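Local coordinates for poly(ADP-ribose) glycohydrolase (Thermomonospora curvata, PDB 3SIG), which hydrolyses the ribose–ribose glycosidic bonds of poly(ADP-ribose), releasing ADP-ribose, the compound bound in its active site here, at residues P129-F134 with F172-A177; R139-S144 with R180-D185; E10-L15 with G102-G107. All blocks are in the same frame, centred on the assembly; numbering follows the deposited sequence.

Contact 1 (P129-F134 with F172-A177); sequences PQFYAF and FLTSPA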
loop_
_atom_site.group_PDB
_atom_site.type_symbol
_atom_site.label_atom_id
_atom_site.label_comp_id
_atom_site.label_asym_id
_atom_site.label_seq_id
_atom_site.Cartn_x
_atom_site.Cartn_y
_atom_site.Cartn_z
ATOM N N PRO A 129 -13.296 10.840 2.554
ATOM C CA PRO A 129 -12.836 11.998 3.319
ATOM C C PRO A 129 -12.863 11.770 4.816
ATOM O O PRO A 129 -12.115 12.420 5.551
ATOM C CB PRO A 129 -13.830 13.093 2.926
ATOM C CG PRO A 129 -15.032 12.362 2.397
ATOM C CD PRO A 129 -14.496 11.152 1.747
ATOM N N GLN A 130 -13.711 10.866 5.312
ATOM C CA GLN A 130 -13.788 10.607 6.748
ATOM C C GLN A 130 -12.443 10.149 7.307
ATOM O O GLN A 130 -12.103 10.441 8.443
ATOM C CB GLN A 130 -14.828 9.522 7.108
ATOM C CG GLN A 130 -16.288 9.959 7.052
ATOM C CD GLN A 130 -17.200 8.968 7.778
ATOM O OE1 GLN A 130 -16.762 7.891 8.183
ATOM N NE2 GLN A 130 -18.462 9.336 7.957
ATOM N N PHE A 131 -11.708 9.350 6.542
ATOM C CA PHE A 131 -10.395 8.841 6.987
ATOM C C PHE A 131 -9.423 9.987 7.244
ATOM O O PHE A 131 -8.768 10.081 8.297
ATOM C CB PHE A 131 -9.881 7.867 5.935
ATOM C CG PHE A 131 -8.459 7.378 6.142
ATOM C CD1 PHE A 131 -8.209 6.132 6.704
ATOM C CD2 PHE A 131 -7.385 8.113 5.673
ATOM C CE1 PHE A 131 -6.910 5.655 6.799
ATOM C CE2 PHE A 131 -6.076 7.637 5.763
ATOM C CZ PHE A 131 -5.851 6.393 6.314
ATOM N N TYR A 132 -9.332 10.855 6.261
ATOM C CA TYR A 132 -8.425 11.992 6.305
ATOM C C TYR A 132 -8.851 13.020 7.333
ATOM O O TYR A 132 -8.030 13.517 8.093
ATOM C CB TYR A 132 -8.247 12.567 4.879
ATOM C CG TYR A 132 -7.693 11.493 3.991
ATOM C CD1 TYR A 132 -6.342 11.158 4.059
ATOM C CD2 TYR A 132 -8.496 10.761 3.134
ATOM C CE1 TYR A 132 -5.826 10.108 3.308
ATOM C CE2 TYR A 132 -7.998 9.724 2.390
ATOM C CZ TYR A 132 -6.646 9.406 2.459
ATOM O OH TYR A 132 -6.146 8.343 1.712
ATOM N N ALA A 133 -10.150 13.274 7.411
ATOM C CA ALA A 133 -10.654 14.207 8.427
ATOM C C ALA A 133 -10.358 13.723 9.848
ATOM O O ALA A 133 -9.973 14.512 10.716
ATOM C CB ALA A 133 -12.149 14.446 8.256
ATOM N N PHE A 134 -10.528 12.428 10.089
ATOM C CA PHE A 134 -10.218 11.885 11.404
ATOM C C PHE A 134 -8.792 12.213 11.796
ATOM O O PHE A 134 -8.523 12.662 12.904
ATOM C CB PHE A 134 -10.422 10.371 11.447
ATOM C CG PHE A 134 -10.090 9.784 12.783
ATOM C CD1 PHE A 134 -8.799 9.378 13.058
ATOM C CD2 PHE A 134 -11.040 9.713 13.795
ATOM C CE1 PHE A 134 -8.472 8.874 14.303
ATOM C CE2 PHE A 134 -10.707 9.206 15.033
ATOM C CZ PHE A 134 -9.422 8.788 15.275
ATOM N N PHE A 172 -5.964 -2.630 -2.888
ATOM C CA PHE A 172 -5.074 -1.888 -1.996
ATOM C C PHE A 172 -5.603 -1.861 -0.582
ATOM O O PHE A 172 -6.834 -1.798 -0.353
ATOM C CB PHE A 172 -4.812 -0.467 -2.490
ATOM C CG PHE A 172 -3.920 -0.398 -3.709
ATOM C CD1 PHE A 172 -2.555 -0.591 -3.609
ATOM C CD2 PHE A 172 -4.456 -0.196 -4.972
ATOM C CE1 PHE A 172 -1.743 -0.549 -4.735
ATOM C CE2 PHE A 172 -3.637 -0.124 -6.110
ATOM C CZ PHE A 172 -2.286 -0.308 -5.978
ATOM N N LEU A 173 -4.655 -1.876 0.350
ATOM C CA LEU A 173 -4.904 -1.714 1.773
ATOM C C LEU A 173 -4.164 -0.464 2.179
ATOM O O LEU A 173 -2.931 -0.442 2.098
ATOM C CB LEU A 173 -4.353 -2.919 2.535
ATOM C CG LEU A 173 -4.789 -4.295 2.001
ATOM C CD1 LEU A 173 -3.885 -5.420 2.385
ATOM C CD2 LEU A 173 -6.159 -4.568 2.472
ATOM N N THR A 174 -4.915 0.553 2.625
ATOM C CA THR A 174 -4.349 1.859 2.938
ATOM C C THR A 174 -4.381 2.062 4.435
ATOM O O THR A 174 -5.452 2.203 5.029
ATOM C CB THR A 174 -5.129 2.955 2.161
ATOM O OG1 THR A 174 -4.769 2.841 0.786
ATOM C CG2 THR A 174 -4.842 4.367 2.578
ATOM N N SER A 175 -3.192 2.030 5.031
ATOM C CA SER A 175 -3.021 2.138 6.464
ATOM C C SER A 175 -1.719 2.882 6.700
ATOM O O SER A 175 -0.684 2.456 6.204
ATOM C CB SER A 175 -2.899 0.726 7.056
ATOM O OG SER A 175 -2.468 0.727 8.418
ATOM N N PRO A 176 -1.747 4.004 7.451
ATOM C CA PRO A 176 -0.492 4.727 7.687
ATOM C C PRO A 176 0.277 4.130 8.842
ATOM O O PRO A 176 -0.264 3.871 9.916
ATOM C CB PRO A 176 -0.983 6.127 8.074
ATOM C CG PRO A 176 -2.282 5.856 8.769
ATOM C CD PRO A 176 -2.894 4.666 8.083
ATOM N N ALA A 177 1.561 3.901 8.634
ATOM C CA ALA A 177 2.441 3.525 9.735
ATOM C C ALA A 177 2.540 4.737 10.661
ATOM O O ALA A 177 2.372 5.882 10.224
ATOM C CB ALA A 177 3.826 3.133 9.225
#
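The Phe131 ring meets Pro176 with its edge: its far corner, CZ, lies 3.9 Å from Pro176 CD, which sits near the ring plane, while the carbonyl O of Thr174 approaches the neighbouring CE1 obliquely. On another side, the rim of the same ring is turned to its neighbour Tyr132, whose CG lies in the Phe131 plane. Phe131 CD2 in turn stands 3.4 Å above the Tyr132 ring, over its centre. This is helix-on-sheet packing in the macrodomain fold, joining helix 129-138 to strand 163-175 and to Pro176 that follows it. Ile148 of the adjacent strand and Leu125 of helix 121-125 extend the apolar layer, whereas helix 189-209 covers the opposite face of the strand, where Leu173 and Ser175 point. Phe131 reaches the strand because CG is anti to the backbone N (chi1 173°), which sends the ring toward the strand, so that its CZ edge meets Pro176 CD from the opposite direction. A long, flat side chain suits this place, since the backbones stay 10.0 Å apart between the CA atoms of Phe131 and Ser175. Thr174 is amphipathic to match: OG1 is hydrogen-bonded to Asn93 ND2, leaving the methyl CG2 for the helix, 4.3 Å from Tyr132 OH.

Contact 2 (R139-S144 with R180-D185); sequences RDPLYS and RRAIGD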
loop_
_atom_site.group_PDB
_atom_site.type_symbol
_atom_site.label_atom_id
_atom_site.label_comp_id
_atom_site.label_asym_id
_atom_site.label_seq_id
_atom_site.Cartn_x
_atom_site.Cartn_y
_atom_site.Cartn_z
ATOM N N ARG A 139 -4.564 14.950 15.127
ATOM C CA ARG A 139 -3.267 15.590 15.281
ATOM C C ARG A 139 -2.343 14.806 16.206
ATOM O O ARG A 139 -1.793 15.348 17.160
ATOM C CB ARG A 139 -3.444 17.035 15.809
ATOM C CG ARG A 139 -3.936 18.033 14.745
ATOM C CD ARG A 139 -4.250 19.421 15.342
ATOM N NE ARG A 139 -3.092 19.978 16.031
ATOM C CZ ARG A 139 -2.214 20.821 15.492
ATOM N NH1 ARG A 139 -2.363 21.243 14.238
ATOM N NH2 ARG A 139 -1.184 21.251 16.216
ATOM N N ASP A 140 -2.184 13.530 15.935
ATOM C CA ASP A 140 -1.225 12.722 16.664
ATOM C C ASP A 140 -0.492 11.848 15.684
ATOM O O ASP A 140 -1.115 11.099 14.936
ATOM C CB ASP A 140 -1.936 11.841 17.669
ATOM C CG ASP A 140 -0.979 11.202 18.627
ATOM O OD1 ASP A 140 -1.099 11.430 19.850
ATOM O OD2 ASP A 140 -0.070 10.517 18.183
ATOM N N PRO A 141 0.841 11.905 15.677
ATOM C CA PRO A 141 1.607 11.191 14.653
ATOM C C PRO A 141 1.625 9.669 14.797
ATOM O O PRO A 141 2.143 8.992 13.896
ATOM C CB PRO A 141 3.004 11.782 14.779
ATOM C CG PRO A 141 3.080 12.279 16.202
ATOM C CD PRO A 141 1.701 12.794 16.480
ATOM N N LEU A 142 1.031 9.123 15.854
ATOM C CA LEU A 142 0.811 7.684 15.885
ATOM C C LEU A 142 -0.289 7.315 14.910
ATOM O O LEU A 142 -0.398 6.151 14.537
ATOM C CB LEU A 142 0.436 7.193 17.278
ATOM C CG LEU A 142 1.578 7.082 18.311
ATOM C CD1 LEU A 142 1.008 6.850 19.699
ATOM C CD2 LEU A 142 2.532 5.955 17.951
ATOM N N TYR A 143 -1.118 8.285 14.519
ATOM C CA TYR A 143 -2.268 8.067 13.632
ATOM C C TYR A 143 -3.207 7.044 14.261
ATOM O O TYR A 143 -3.410 7.065 15.489
ATOM C CB TYR A 143 -1.841 7.722 12.197
ATOM C CG TYR A 143 -0.873 8.717 11.618
ATOM C CD1 TYR A 143 -1.093 10.074 11.689
ATOM C CD2 TYR A 143 0.271 8.281 10.972
ATOM C CE1 TYR A 143 -0.201 10.968 11.133
ATOM C CE2 TYR A 143 1.157 9.156 10.417
ATOM C CZ TYR A 143 0.938 10.482 10.499
ATOM O OH TYR A 143 1.826 11.341 9.912
ATOM N N SER A 144 -3.822 6.167 13.485
ATOM C CA SER A 144 -4.797 5.243 14.027
ATOM C C SER A 144 -4.812 3.991 13.142
ATOM O O SER A 144 -4.233 3.978 12.065
ATOM C CB SER A 144 -6.201 5.864 14.017
ATOM O OG SER A 144 -6.729 5.905 12.694
ATOM N N ARG A 180 7.148 7.873 13.030
ATOM C CA ARG A 180 8.206 7.827 14.042
ATOM C C ARG A 180 9.130 9.023 13.957
ATOM O O ARG A 180 9.693 9.471 14.964
ATOM C CB ARG A 180 8.989 6.519 13.922
ATOM C CG ARG A 180 9.948 6.327 15.097
ATOM C CD ARG A 180 10.717 5.042 15.054
ATOM N NE ARG A 180 11.668 4.997 16.168
ATOM C CZ ARG A 180 11.384 4.542 17.386
ATOM N NH1 ARG A 180 10.179 4.074 17.656
ATOM N NH2 ARG A 180 12.310 4.543 18.335
ATOM N N ARG A 181 9.318 9.551 12.762
ATOM C CA ARG A 181 10.161 10.717 12.583
ATOM C C ARG A 181 9.601 11.893 13.376
ATOM O O ARG A 181 10.335 12.628 14.040
ATOM C CB ARG A 181 10.267 11.043 11.106
ATOM C CG ARG A 181 11.242 12.139 10.780
ATOM C CD ARG A 181 11.363 12.343 9.272
ATOM N NE ARG A 181 11.763 11.118 8.578
ATOM C CZ ARG A 181 13.022 10.765 8.317
ATOM N NH1 ARG A 181 14.034 11.540 8.687
ATOM N NH2 ARG A 181 13.271 9.630 7.680
ATOM N N ALA A 182 8.286 12.050 13.348
ATOM C CA ALA A 182 7.651 13.134 14.067
ATOM C C ALA A 182 7.582 12.929 15.586
ATOM O O ALA A 182 7.596 13.884 16.365
ATOM C CB ALA A 182 6.267 13.364 13.506
ATOM N N ILE A 183 7.506 11.673 15.998
ATOM C CA ILE A 183 7.467 11.308 17.408
ATOM C C ILE A 183 8.823 11.448 18.082
ATOM O O ILE A 183 8.911 11.800 19.255
ATOM C CB ILE A 183 6.987 9.858 17.526
ATOM C CG1 ILE A 183 5.491 9.787 17.195
ATOM C CG2 ILE A 183 7.255 9.315 18.915
ATOM C CD1 ILE A 183 5.013 8.433 16.795
ATOM N N GLY A 184 9.890 11.156 17.350
ATOM C CA GLY A 184 11.211 11.151 17.945
ATOM C C GLY A 184 11.274 10.113 19.046
ATOM O O GLY A 184 10.754 9.016 18.913
ATOM N N ASP A 185 11.904 10.459 20.161
ATOM C CA ASP A 185 12.082 9.500 21.249
ATOM C C ASP A 185 11.013 9.655 22.323
ATOM O O ASP A 185 11.163 9.153 23.426
ATOM C CB ASP A 185 13.470 9.633 21.879
ATOM C CG ASP A 185 13.613 10.879 22.713
ATOM O OD1 ASP A 185 12.746 11.774 22.625
ATOM O OD2 ASP A 185 14.614 10.969 23.457
#
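Ile183 bridges two neighbours in the turn opposite, using a different atom for each. Its CG1 presses on the ring of Pro141, 3.6 Å from CG, and its terminal methyl CD1 goes on to Leu142, 3.7 Å from CD2. With CG1 anti to its own carbonyl carbon (chi1 -72°) and CD1 extended beyond it, the longer branch of the isoleucine points into the turn, where the Leu142 side chain crosses it at about a right angle and touches it with CD2. Leu142 starts from the same kind of first torsion, CG lying beside the backbone N, and this brings a side chain that leaves the backbone obliquely round to the isoleucine tip. Ala182 adds just one methyl: its CB is 3.8 Å from Pro141 CB, a small group where the helix comes nearest, with 6.4 Å between the CA atoms of Ala182 and Pro141. The residues facing this short helix form a type I beta turn, Asp140 to Tyr143, overlaid by an Asx turn. Proline suits the second position, since its ring already fixes the phi required there. Asp140 OD2 uses its anti lone pair to accept from Leu142 N at 2.9 Å, nearly straight at 169°, and so holds the leucine backbone in place. At the last position of the turn, the Tyr143 ring lies so that Pro141 O stands 3.5 Å above one face, over the centre. Tyr143 OH is hydrogen-bonded to Asn179 ND2, just ahead of helix 180-183, and Ile192 of helix 189-209 packs against both Leu142 and Ile183.

Contact 3 (E10-L15 with G102-G107); sequences ETVEIL and GGFLSG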
loop_
_atom_site.group_PDB
_atom_site.type_symbol
_atom_site.label_atom_id
_atom_site.label_comp_id
_atom_site.label_asym_id
_atom_site.label_seq_id
_atom_site.Cartn_x
_atom_site.Cartn_y
_atom_site.Cartn_z
ATOM N N GLU A 10 -1.642 13.975 -15.625
ATOM C CA GLU A 10 -2.154 13.144 -16.717
ATOM C C GLU A 10 -3.036 12.012 -16.155
ATOM O O GLU A 10 -4.094 11.708 -16.697
ATOM C CB GLU A 10 -1.024 12.545 -17.524
ATOM C CG GLU A 10 -1.518 11.768 -18.749
ATOM C CD GLU A 10 -0.397 11.142 -19.545
ATOM O OE1 GLU A 10 0.274 10.230 -19.046
ATOM O OE2 GLU A 10 -0.201 11.559 -20.700
ATOM N N THR A 11 -2.602 11.425 -15.048
ATOM C CA THR A 11 -3.390 10.363 -14.430
ATOM C C THR A 11 -4.738 10.902 -13.957
ATOM O O THR A 11 -5.775 10.274 -14.188
ATOM C CB THR A 11 -2.612 9.732 -13.305
ATOM O OG1 THR A 11 -1.528 9.014 -13.881
ATOM C CG2 THR A 11 -3.487 8.754 -12.477
ATOM N N VAL A 12 -4.762 12.066 -13.323
ATOM C CA VAL A 12 -6.042 12.647 -12.968
ATOM C C VAL A 12 -6.937 12.890 -14.186
ATOM O O VAL A 12 -8.129 12.633 -14.101
ATOM C CB VAL A 12 -5.832 13.934 -12.182
ATOM C CG1 VAL A 12 -7.153 14.743 -12.104
ATOM C CG2 VAL A 12 -5.302 13.594 -10.802
ATOM N N GLU A 13 -6.375 13.353 -15.306
ATOM C CA GLU A 13 -7.136 13.526 -16.555
ATOM C C GLU A 13 -7.711 12.183 -17.028
ATOM O O GLU A 13 -8.871 12.085 -17.422
ATOM C CB GLU A 13 -6.272 14.135 -17.681
ATOM C CG GLU A 13 -7.010 14.214 -19.033
ATOM C CD GLU A 13 -6.193 14.830 -20.186
ATOM O OE1 GLU A 13 -5.096 15.366 -19.938
ATOM O OE2 GLU A 13 -6.659 14.772 -21.346
ATOM N N ILE A 14 -6.876 11.160 -16.975
ATOM C CA ILE A 14 -7.265 9.811 -17.391
ATOM C C ILE A 14 -8.428 9.321 -16.548
ATOM O O ILE A 14 -9.401 8.749 -17.066
ATOM C CB ILE A 14 -6.061 8.845 -17.329
ATOM C CG1 ILE A 14 -5.132 9.124 -18.501
ATOM C CG2 ILE A 14 -6.519 7.393 -17.337
ATOM C CD1 ILE A 14 -3.795 8.490 -18.340
ATOM N N LEU A 15 -8.351 9.563 -15.236
ATOM C CA LEU A 15 -9.410 9.105 -14.343
ATOM C C LEU A 15 -10.701 9.880 -14.601
ATOM O O LEU A 15 -11.779 9.308 -14.432
ATOM C CB LEU A 15 -8.993 9.169 -12.867
ATOM C CG LEU A 15 -7.769 8.338 -12.510
ATOM C CD1 LEU A 15 -7.310 8.630 -11.083
ATOM C CD2 LEU A 15 -8.031 6.860 -12.640
ATOM N N GLY A 102 -0.950 11.040 -1.033
ATOM C CA GLY A 102 0.177 11.770 -0.517
ATOM C C GLY A 102 0.395 13.055 -1.284
ATOM O O GLY A 102 -0.538 13.795 -1.557
ATOM N N GLY A 103 1.645 13.320 -1.620
ATOM C CA GLY A 103 1.984 14.514 -2.385
ATOM C C GLY A 103 2.043 14.308 -3.903
ATOM O O GLY A 103 2.806 14.985 -4.604
ATOM N N PHE A 104 1.299 13.347 -4.445
ATOM C CA PHE A 104 1.588 12.961 -5.807
ATOM C C PHE A 104 1.415 14.106 -6.783
ATOM O O PHE A 104 2.198 14.219 -7.734
ATOM C CB PHE A 104 0.851 11.682 -6.238
ATOM C CG PHE A 104 -0.576 11.853 -6.698
ATOM C CD1 PHE A 104 -1.588 12.209 -5.819
ATOM C CD2 PHE A 104 -0.907 11.537 -8.001
ATOM C CE1 PHE A 104 -2.891 12.312 -6.256
ATOM C CE2 PHE A 104 -2.211 11.607 -8.442
ATOM C CZ PHE A 104 -3.206 12.008 -7.565
ATOM N N LEU A 105 0.391 14.937 -6.587
ATOM C CA LEU A 105 0.131 16.027 -7.528
ATOM C C LEU A 105 1.146 17.143 -7.469
ATOM O O LEU A 105 1.237 17.914 -8.419
ATOM C CB LEU A 105 -1.305 16.532 -7.387
ATOM C CG LEU A 105 -2.325 15.568 -8.013
ATOM C CD1 LEU A 105 -3.718 15.798 -7.398
ATOM C CD2 LEU A 105 -2.366 15.661 -9.513
ATOM N N SER A 106 1.917 17.219 -6.395
ATOM C CA SER A 106 3.032 18.161 -6.343
ATOM C C SER A 106 4.336 17.542 -6.826
ATOM O O SER A 106 5.399 18.161 -6.740
ATOM C CB SER A 106 3.238 18.604 -4.893
ATOM O OG SER A 106 2.061 19.186 -4.367
ATOM N N GLY A 107 4.276 16.295 -7.277
ATOM C CA GLY A 107 5.462 15.620 -7.766
ATOM C C GLY A 107 6.341 14.991 -6.711
ATOM O O GLY A 107 7.509 14.676 -6.964
#
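Leu105 reaches across to Val12 with one of its two methyls and lies over its own neighbour, Phe104, with CG and the other methyl. Its CB leaves the backbone beside the helix rather than straight at it, and serves as a spacer. The next atom, CG, stands 3.7 Å above the Phe104 ring, displaced toward the rim. There the chain forks. CD1 stays with the aromatic ring, 3.8 Å from Phe104 CZ, while CD2 goes to helix 2-17 and ends 3.8 Å from Val12 CG2. Chi1 of -75° sets CG beside the backbone N, and this bend brings the fork round to the helix.

Val12 meets both partners with the same methyl, CG2, which is anti to its carbonyl carbon. Besides the leucine it approaches Phe104 CZ obliquely, at 4.2 Å. A beta-branched valine suits a helix surface here, its short, rigid stem giving a methyl with little freedom to move. Ala8, one turn earlier on the same helix, also touches both Phe104 and Leu105, and Tyr122 meets the phenylalanine ring edge-to-face.

The partner segment belongs to the glycine-rich loop of the PARG signature, GGG-X6-8-QEE, and Gly102 touches the bound ADP-ribose. Glycine fits the positive phi of Gly102 and Gly107, which lie before and after a short 3-10 segment. Gly107 N closes it with a hydrogen bond to Phe104 O at 3.0 Å. Polar ties come from beyond the two segments: Glu113 OE2 accepts a hydrogen bond from Gly103 N, and Arg4 NE donates one to Gly107 O. Between the segments themselves no hydrogen bond forms, so the fit of three hydrocarbon side chains rests on dispersion and exclusion of water, and lacks the directional restraint that hydrogen bonds would impose.

How the contacts relate
Contacts 1 and 2 are neighbours, with centres 15 Å apart, and they interlock along the chain: helix 129-138 leads into the turn of contact 2, just as strand 163-175 leads toward helix 180-183. They touch where Ala177 O lies 3.3 Å from Tyr143 CD2 and where Phe134 CE1 lies 3.8 Å from Ser144 CB. Contact 3 stands apart, its centre about 18 Å from that of contact 1 and 27 Å from that of contact 2. Its Gly102 touches the ADP-ribose directly; the side chains of Pro176 in contact 1, Phe104 in contact 3 and Ala182 in contact 2 are about 7, 8 and 11 Å from the ligand.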